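Local coordinates for membrane lipoprotein family protein (Aeropyrum pernix, PDB 4PEV) that binds adenosine and probably delivers such nucleosides, as a membrane-attached solute-binding lipoprotein, to an ABC transporter, at residues C[184-189]-C[219-224]; C[247-252]-C[274-279]; C[56-61]-C[120-125]. All coordinates share one frame; numbering follows the deposited sequence. Where two conformers were deposited one is given.

Contact 1. Residues C[184-189]-C[219-224]; sequences EAKAGA and DVEMVW
Ala-187 and Ala-189 bond to the backbone of Glu-221 and Val-223, joining strands 186-191 and 222-226 as parallel neighbours; the short strand axes come within 4.6 Å and run 17° apart. Ala-187 uses both its backbone polar groups here: its N gives a hydrogen bond to Glu-221 O at 3.0 Å, and its O accepts Val-223 N at 3.2 Å. Val-223 O then takes Ala-189 N at 3.0 Å, and Ala-189 has a further backbone bond with Thr-225. The outward-turned groups of Lys-186 and Gly-188 bond elsewhere: Lys-186 to Gly-247, just before strand 248-254, and to Arg-249 within it, Gly-188 to Tyr-252. Val-220 N is satisfied by Asn-213 OD1.

On the face of Val-223, Lys-186 and Glu-221 run abreast with their ends on one side. The lysine CD is anti to CA (chi2 -179°), and CD and CE lie near Glu-221 OE1, CE at 3.5 Å. NZ makes a salt bridge to Glu-221 OE1 at 3.4 Å, weak as a hydrogen bond. A second weak bond from NZ reaches Gln-246 O. The other face is apolar: Ala-187 CB meets CG of selenomethionine Met-222 at 4.1 Å, and Ala-189 CB lies 3.4 Å from Trp-224 CE3, obliquely to the indole. Met-222 also packs on helix 196-214, where Trp-224 stacks with His-202.

The chemistry implies that backbone bonds fix the register of this beta-alpha-beta unit, whereas the ion pair, near the exposed margin of the sheet, probably adds only a modest hold.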
# COMPACT_ATOMS: atom_id res chain seq x y z
N GLU C 184 21.79 -14.95 -10.32
CA GLU C 184 20.66 -14.22 -10.86
C GLU C 184 19.60 -13.89 -9.79
O GLU C 184 19.30 -14.71 -8.92
CB GLU C 184 20.12 -14.96 -12.09
CG GLU C 184 18.66 -14.75 -12.44
CD GLU C 184 17.83 -15.92 -11.98
OE1 GLU C 184 17.19 -15.81 -10.91
OE2 GLU C 184 17.85 -16.97 -12.67
N ALA C 185 19.09 -12.66 -9.85
CA ALA C 185 18.23 -12.09 -8.83
C ALA C 185 17.06 -11.41 -9.48
O ALA C 185 17.26 -10.44 -10.22
CB ALA C 185 18.99 -11.07 -8.00
N LYS C 186 15.85 -11.88 -9.20
CA LYS C 186 14.64 -11.25 -9.72
C LYS C 186 13.95 -10.34 -8.71
O LYS C 186 14.16 -10.45 -7.49
CB LYS C 186 13.67 -12.31 -10.20
CG LYS C 186 14.31 -13.30 -11.14
CD LYS C 186 13.29 -14.31 -11.60
CE LYS C 186 13.97 -15.53 -12.17
NZ LYS C 186 12.93 -16.49 -12.60
N ALA C 187 13.13 -9.43 -9.23
CA ALA C 187 12.23 -8.63 -8.41
C ALA C 187 10.96 -9.44 -8.21
O ALA C 187 10.72 -10.40 -8.92
CB ALA C 187 11.92 -7.31 -9.09
N GLY C 188 10.17 -9.07 -7.22
CA GLY C 188 9.01 -9.87 -6.88
C GLY C 188 8.01 -9.10 -6.08
O GLY C 188 8.27 -7.97 -5.65
N ALA C 189 6.84 -9.71 -5.89
CA ALA C 189 5.81 -9.15 -5.03
C ALA C 189 4.91 -10.26 -4.56
O ALA C 189 4.53 -11.11 -5.35
CB ALA C 189 5.00 -8.11 -5.77
N ASP C 219 17.83 -6.87 -18.11
CA ASP C 219 16.63 -7.68 -18.31
C ASP C 219 16.21 -8.33 -16.99
O ASP C 219 16.16 -9.56 -16.87
CB ASP C 219 16.83 -8.73 -19.42
CG ASP C 219 15.52 -9.48 -19.80
OD1 ASP C 219 14.40 -8.95 -19.60
OD2 ASP C 219 15.61 -10.62 -20.29
N VAL C 220 15.92 -7.48 -16.00
CA VAL C 220 15.51 -7.94 -14.68
C VAL C 220 14.09 -8.45 -14.78
O VAL C 220 13.20 -7.72 -15.20
CB VAL C 220 15.54 -6.80 -13.63
CG1 VAL C 220 14.91 -7.26 -12.32
CG2 VAL C 220 16.95 -6.28 -13.40
N GLU C 221 13.86 -9.69 -14.36
CA GLU C 221 12.53 -10.28 -14.40
C GLU C 221 11.74 -9.99 -13.13
O GLU C 221 12.32 -9.68 -12.10
CB GLU C 221 12.64 -11.77 -14.59
CG GLU C 221 13.30 -12.11 -15.90
CD GLU C 221 13.26 -13.58 -16.22
OE1 GLU C 221 13.01 -14.41 -15.30
OE2 GLU C 221 13.47 -13.92 -17.40
N MSE C 222 10.41 -10.06 -13.23
CA MSE C 222 9.53 -9.75 -12.11
C MSE C 222 8.46 -10.80 -11.98
O MSE C 222 7.81 -11.18 -12.95
CB MSE C 222 8.88 -8.38 -12.25
CG MSE C 222 8.32 -7.88 -10.91
SE MSE C 222 6.41 -8.36 -10.59
CE MSE C 222 5.58 -7.07 -11.83
N VAL C 223 8.26 -11.28 -10.75
CA VAL C 223 7.30 -12.32 -10.46
C VAL C 223 6.30 -11.79 -9.45
O VAL C 223 6.67 -11.40 -8.34
CB VAL C 223 7.98 -13.56 -9.88
CG1 VAL C 223 6.93 -14.61 -9.47
CG2 VAL C 223 8.98 -14.11 -10.90
N TRP C 224 5.04 -11.79 -9.86
CA TRP C 224 3.96 -11.27 -9.06
C TRP C 224 3.04 -12.41 -8.70
O TRP C 224 2.53 -13.09 -9.58
CB TRP C 224 3.21 -10.24 -9.86
CG TRP C 224 2.06 -9.66 -9.17
CD1 TRP C 224 0.83 -10.22 -9.02
CD2 TRP C 224 2.01 -8.38 -8.54
NE1 TRP C 224 0.01 -9.36 -8.34
CE2 TRP C 224 0.71 -8.22 -8.03
CE3 TRP C 224 2.94 -7.36 -8.35
CZ2 TRP C 224 0.30 -7.08 -7.34
CZ3 TRP C 224 2.54 -6.22 -7.67
CH2 TRP C 224 1.23 -6.09 -7.17

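Contact 2. Residues C[247-252]-C[274-279]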
# COMPACT_ATOMS: atom_id res chain seq x y z
N GLY C 247 14.61 -17.78 -7.67
CA GLY C 247 15.54 -16.66 -7.85
C GLY C 247 15.06 -15.25 -7.51
O GLY C 247 15.77 -14.28 -7.80
N VAL C 248 13.88 -15.11 -6.90
CA VAL C 248 13.43 -13.78 -6.48
C VAL C 248 14.27 -13.37 -5.29
O VAL C 248 14.41 -14.12 -4.34
CB VAL C 248 11.95 -13.73 -6.08
CG1 VAL C 248 11.58 -12.32 -5.66
CG2 VAL C 248 11.06 -14.17 -7.23
N ARG C 249 14.82 -12.16 -5.35
CA ARG C 249 15.68 -11.64 -4.30
C ARG C 249 15.23 -10.29 -3.72
O ARG C 249 15.70 -9.88 -2.66
CB ARG C 249 17.11 -11.52 -4.84
CG ARG C 249 17.79 -12.86 -5.07
CD ARG C 249 18.21 -13.51 -3.77
NE ARG C 249 19.10 -14.65 -3.99
CZ ARG C 249 20.42 -14.58 -4.03
NH1 ARG C 249 21.02 -13.43 -3.87
NH2 ARG C 249 21.12 -15.68 -4.24
N VAL C 250 14.32 -9.61 -4.41
CA VAL C 250 13.77 -8.37 -3.92
C VAL C 250 12.26 -8.52 -3.89
O VAL C 250 11.64 -8.88 -4.90
CB VAL C 250 14.14 -7.23 -4.85
CG1 VAL C 250 13.65 -5.91 -4.26
CG2 VAL C 250 15.65 -7.22 -5.07
N PHE C 251 11.68 -8.22 -2.73
CA PHE C 251 10.32 -8.63 -2.39
C PHE C 251 9.43 -7.47 -1.97
O PHE C 251 9.50 -7.04 -0.82
CB PHE C 251 10.37 -9.59 -1.22
CG PHE C 251 10.74 -10.97 -1.59
CD1 PHE C 251 12.06 -11.35 -1.61
CD2 PHE C 251 9.76 -11.88 -1.91
CE1 PHE C 251 12.41 -12.64 -1.94
CE2 PHE C 251 10.09 -13.17 -2.26
CZ PHE C 251 11.42 -13.55 -2.27
N TYR C 252 8.56 -7.02 -2.88
CA TYR C 252 7.61 -5.94 -2.58
C TYR C 252 6.36 -6.47 -1.89
O TYR C 252 5.68 -7.34 -2.41
CB TYR C 252 7.20 -5.25 -3.89
CG TYR C 252 6.40 -4.00 -3.76
CD1 TYR C 252 6.46 -3.20 -2.62
CD2 TYR C 252 5.61 -3.57 -4.82
CE1 TYR C 252 5.72 -2.02 -2.54
CE2 TYR C 252 4.87 -2.39 -4.77
CZ TYR C 252 4.93 -1.62 -3.63
OH TYR C 252 4.19 -0.47 -3.58
N VAL C 274 21.93 -15.62 2.35
CA VAL C 274 21.42 -15.20 1.07
C VAL C 274 21.18 -13.70 1.07
O VAL C 274 20.60 -13.16 2.00
CB VAL C 274 20.10 -15.93 0.75
CG1 VAL C 274 19.47 -15.37 -0.52
CG2 VAL C 274 20.32 -17.44 0.64
N ILE C 275 21.60 -13.02 0.01
CA ILE C 275 21.40 -11.58 -0.09
C ILE C 275 20.05 -11.28 -0.72
O ILE C 275 19.88 -11.45 -1.94
CB ILE C 275 22.54 -10.91 -0.89
CG1 ILE C 275 23.84 -11.00 -0.10
CG2 ILE C 275 22.19 -9.46 -1.21
CD1 ILE C 275 25.10 -10.72 -0.91
N ALA C 276 19.10 -10.82 0.11
CA ALA C 276 17.73 -10.49 -0.33
C ALA C 276 17.15 -9.34 0.49
O ALA C 276 17.52 -9.13 1.63
CB ALA C 276 16.82 -11.70 -0.21
N PHE C 277 16.20 -8.61 -0.09
CA PHE C 277 15.63 -7.45 0.57
C PHE C 277 14.13 -7.38 0.41
O PHE C 277 13.59 -7.86 -0.58
CB PHE C 277 16.26 -6.17 -0.00
CG PHE C 277 17.73 -6.06 0.26
CD1 PHE C 277 18.19 -5.56 1.46
CD2 PHE C 277 18.65 -6.45 -0.70
CE1 PHE C 277 19.55 -5.46 1.70
CE2 PHE C 277 20.01 -6.35 -0.47
CZ PHE C 277 20.46 -5.85 0.74
N SER C 278 13.46 -6.77 1.38
CA SER C 278 12.02 -6.60 1.34
C SER C 278 11.70 -5.12 1.15
O SER C 278 12.52 -4.25 1.46
CB SER C 278 11.38 -7.11 2.64
OG SER C 278 11.55 -8.51 2.82
N ILE C 279 10.51 -4.85 0.64
CA ILE C 279 10.00 -3.50 0.47
C ILE C 279 8.60 -3.34 1.09
O ILE C 279 7.66 -4.05 0.72
CB ILE C 279 9.96 -3.12 -1.02
CG1 ILE C 279 11.35 -3.36 -1.64
CG2 ILE C 279 9.45 -1.69 -1.20
CD1 ILE C 279 11.51 -2.95 -3.10
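With CG anti to the backbone N (chi1 -171°), Tyr-252 brings CD1 to 3.6 Å from Ile-279 CG2, the branch that is likewise anti to its own N. The other arm of Ile-279 is straight, CD1 being anti to CA (chi2 -176°), and CD1 packs 3.8 Å from Val-250 CG1. Ile-279 thus lies against two residues of strand 248-254 at once. Beyond the tyrosine ring, OH is hydrogen-bonded to Gln-281 OE1.

The backbones are parallel and in register. Phe-277 sits at the middle of the pairing: its N donates to Arg-249 O at 2.9 Å and its O accepts Phe-251 N, also at 2.9 Å. Phe-251 O in turn accepts Ile-279 N at 2.8 Å. The Phe-251 ring goes to the opposite face, among helices 233-245 and 258-271, with Phe-277 O at its edge.

At the start of the pairing the Arg-249 chain bends at chi2 (-74°). In the conformer described here, one of two deposited, NH1 bonds to Ile-275 O at 3.0 Å and Val-274 CG1 covers one guanidinium face. Because a second conformer was deposited, that grip is doubtful; a crystal neighbour also touches Arg-249.

The chemistry points to a buried parallel pair within the unit of strand 248-254, helix 258-271 and strand 277-282: mutual backbone bonds satisfy the backbone groups that face each other, and mostly apolar side chains pack on both faces, Ser-278 and the Tyr-252 hydroxyl excepted.

Contact 3. Residues C[56-61]-C[120-125]. With ADN (adenosine), chain F.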
# COMPACT_ATOMS: atom_id res chain seq x y z
N LEU C 56 -17.71 5.73 13.10
CA LEU C 56 -17.52 4.29 13.04
C LEU C 56 -16.50 4.02 11.96
O LEU C 56 -16.65 4.47 10.83
CB LEU C 56 -18.83 3.58 12.70
CG LEU C 56 -18.75 2.05 12.65
CD1 LEU C 56 -18.44 1.44 14.01
CD2 LEU C 56 -20.06 1.50 12.11
N VAL C 57 -15.45 3.30 12.33
CA VAL C 57 -14.45 2.84 11.38
C VAL C 57 -14.65 1.36 11.22
O VAL C 57 -14.59 0.59 12.19
CB VAL C 57 -13.02 3.10 11.85
CG1 VAL C 57 -12.04 2.55 10.81
CG2 VAL C 57 -12.80 4.59 12.07
N LEU C 58 -14.89 0.98 9.98
CA LEU C 58 -15.44 -0.31 9.67
C LEU C 58 -14.44 -0.97 8.73
O LEU C 58 -14.31 -0.59 7.57
CB LEU C 58 -16.82 -0.09 9.04
CG LEU C 58 -17.93 -1.15 9.04
CD1 LEU C 58 -17.88 -2.12 10.21
CD2 LEU C 58 -19.29 -0.46 8.99
N PHE C 59 -13.68 -1.91 9.27
CA PHE C 59 -12.66 -2.59 8.52
C PHE C 59 -13.24 -3.64 7.60
O PHE C 59 -14.39 -4.09 7.73
CB PHE C 59 -11.60 -3.22 9.44
CG PHE C 59 -10.82 -2.21 10.24
CD1 PHE C 59 -9.98 -1.29 9.60
CD2 PHE C 59 -10.93 -2.16 11.63
CE1 PHE C 59 -9.26 -0.34 10.34
CE2 PHE C 59 -10.21 -1.24 12.37
CZ PHE C 59 -9.38 -0.32 11.73
N ASP C 60 -12.41 -4.02 6.65
CA ASP C 60 -12.77 -4.92 5.59
C ASP C 60 -12.61 -6.32 6.13
O ASP C 60 -13.57 -6.99 6.45
CB ASP C 60 -11.81 -4.70 4.41
CG ASP C 60 -12.49 -4.74 3.12
OD1 ASP C 60 -13.72 -4.94 3.14
OD2 ASP C 60 -11.82 -4.54 2.09
N VAL C 61 -11.36 -6.73 6.26
CA VAL C 61 -11.01 -8.11 6.45
C VAL C 61 -10.35 -8.24 7.82
O VAL C 61 -10.87 -8.92 8.71
CB VAL C 61 -10.03 -8.56 5.35
CG1 VAL C 61 -9.54 -9.98 5.60
CG2 VAL C 61 -10.68 -8.43 3.98
N PHE C 120 -11.57 -1.72 -0.38
CA PHE C 120 -12.32 -1.93 -1.59
C PHE C 120 -13.55 -2.83 -1.43
O PHE C 120 -14.57 -2.56 -2.06
CB PHE C 120 -11.41 -2.52 -2.67
CG PHE C 120 -12.14 -2.98 -3.88
CD1 PHE C 120 -12.59 -2.05 -4.83
CD2 PHE C 120 -12.43 -4.33 -4.06
CE1 PHE C 120 -13.30 -2.47 -5.94
CE2 PHE C 120 -13.14 -4.75 -5.16
CZ PHE C 120 -13.58 -3.82 -6.10
N LEU C 121 -13.47 -3.89 -0.62
CA LEU C 121 -14.57 -4.86 -0.55
C LEU C 121 -15.89 -4.28 -0.05
O LEU C 121 -16.95 -4.92 -0.21
CB LEU C 121 -14.20 -6.06 0.31
CG LEU C 121 -12.97 -6.91 -0.05
CD1 LEU C 121 -12.90 -8.11 0.89
CD2 LEU C 121 -13.01 -7.37 -1.50
N TRP C 122 -15.84 -3.09 0.54
CA TRP C 122 -17.03 -2.34 0.95
C TRP C 122 -17.80 -1.67 -0.19
O TRP C 122 -18.90 -1.17 0.01
CB TRP C 122 -16.62 -1.26 1.96
CG TRP C 122 -16.36 -1.77 3.32
CD1 TRP C 122 -15.18 -1.74 3.99
CD2 TRP C 122 -17.30 -2.40 4.19
NE1 TRP C 122 -15.32 -2.31 5.23
CE2 TRP C 122 -16.62 -2.72 5.38
CE3 TRP C 122 -18.66 -2.71 4.09
CZ2 TRP C 122 -17.24 -3.35 6.45
CZ3 TRP C 122 -19.29 -3.33 5.16
CH2 TRP C 122 -18.58 -3.64 6.32
N GLN C 123 -17.22 -1.65 -1.38
CA GLN C 123 -17.80 -0.92 -2.50
C GLN C 123 -19.12 -1.51 -2.96
O GLN C 123 -20.05 -0.79 -3.22
CB GLN C 123 -16.83 -0.91 -3.66
CG GLN C 123 -17.13 0.16 -4.67
CD GLN C 123 -16.39 -0.09 -5.96
OE1 GLN C 123 -15.21 0.22 -6.09
NE2 GLN C 123 -17.09 -0.67 -6.91
N GLU C 124 -19.17 -2.82 -3.09
CA GLU C 124 -20.39 -3.52 -3.46
C GLU C 124 -21.51 -3.28 -2.44
O GLU C 124 -22.56 -2.77 -2.81
CB GLU C 124 -20.12 -5.02 -3.61
CG GLU C 124 -20.05 -5.53 -5.03
CD GLU C 124 -21.12 -6.57 -5.30
OE1 GLU C 124 -20.79 -7.64 -5.87
OE2 GLU C 124 -22.29 -6.33 -4.90
N PRO C 125 -21.29 -3.63 -1.15
CA PRO C 125 -22.34 -3.41 -0.17
C PRO C 125 -22.79 -1.96 -0.03
O PRO C 125 -23.96 -1.72 0.25
CB PRO C 125 -21.71 -3.89 1.13
CG PRO C 125 -20.71 -4.89 0.72
CD PRO C 125 -20.13 -4.29 -0.52
O5' ADN F . -0.97 -3.96 1.69
C5' ADN F . -1.03 -3.63 0.29
C4' ADN F . -2.38 -3.11 -0.21
O4' ADN F . -3.40 -4.10 -0.12
C3' ADN F . -2.97 -1.90 0.52
O3' ADN F . -2.37 -0.67 0.09
C2' ADN F . -4.45 -2.02 0.17
O2' ADN F . -4.77 -1.47 -1.11
C1' ADN F . -4.67 -3.51 0.15
N9 ADN F . -5.13 -4.00 1.46
C8 ADN F . -4.38 -4.26 2.56
N7 ADN F . -5.15 -4.71 3.58
C5 ADN F . -6.42 -4.76 3.12
C6 ADN F . -7.75 -5.13 3.65
N6 ADN F . -7.86 -5.56 4.93
N1 ADN F . -8.83 -5.02 2.84
C2 ADN F . -8.73 -4.58 1.57
N3 ADN F . -7.56 -4.22 1.02
C4 ADN F . -6.40 -4.28 1.73
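The indole of Trp-122 overlaps the carboxylate of Asp-60: OD1 stands over one face of the ring, 3.6 Å from CD1, with the two planes 19° apart. The side chains pass one another, heading opposite ways. Near the far end of the indole Leu-58 crosses at about a right angle, its CG 3.5 Å from Trp-122 CZ2, while Phe-59 O lies at the ring edge.

Asp-60 is held from the other segment by a hydrogen bond: Leu-121 N donates to the syn lone pair of OD2, at 3.2 Å and 146° at the hydrogen. That places the carboxylate at the N-terminal end of the turn leading into helix 123-132, where backbone N-H groups would probably stabilise negative charge. The same OD2 lies 3.1 Å from N1 of the adenosine, and Val-61 CB lies 3.7 Å from its N6, so this segment lines the adenine edge. Val-61 CG2 also packs on Leu-121 CD1 at 3.8 Å. Asp-282, Gly-256, Asp-142 and Lys-299 bind the nucleoside as well.

An alanine in place of Trp-122 would probably open a gap beside Leu-58 and remove the flat surface against Asp-60 OD1, leaving the carboxylate, still bonded to Leu-121 N, less restrained in its rotation.

In the fold, Leu-58 lies on strand 54-59, which runs between strands 87-91 and 114-118 and bonds through its backbone to Val-116 and Val-118; Trp-122 touches Met-99 and Leu-103 of helix 99-108 and Leu-117 of strand 114-118.

Along the chain contact 3 comes first, then contact 1, then contact 2. Contacts 1 and 2 lie in one mixed sheet, their centres about 9 Å apart, and strands 186-191 and 248-254 are neighbours in it; probable hydrogen bonds from Lys-186 link them. Contact 3 joins strand 54-59 of the other, all-parallel sheet to the turn that opens helix 123-132, on the opposite side of the chain's centre, about 33 Å and 32 Å from contacts 1 and 2 between centres. This fits the two-lobed periplasmic-binding fold: contact 3 meets the adenine directly, whereas the side chains of Trp-224 and Tyr-252 stay about 8 Å and 7 Å from the adenosine.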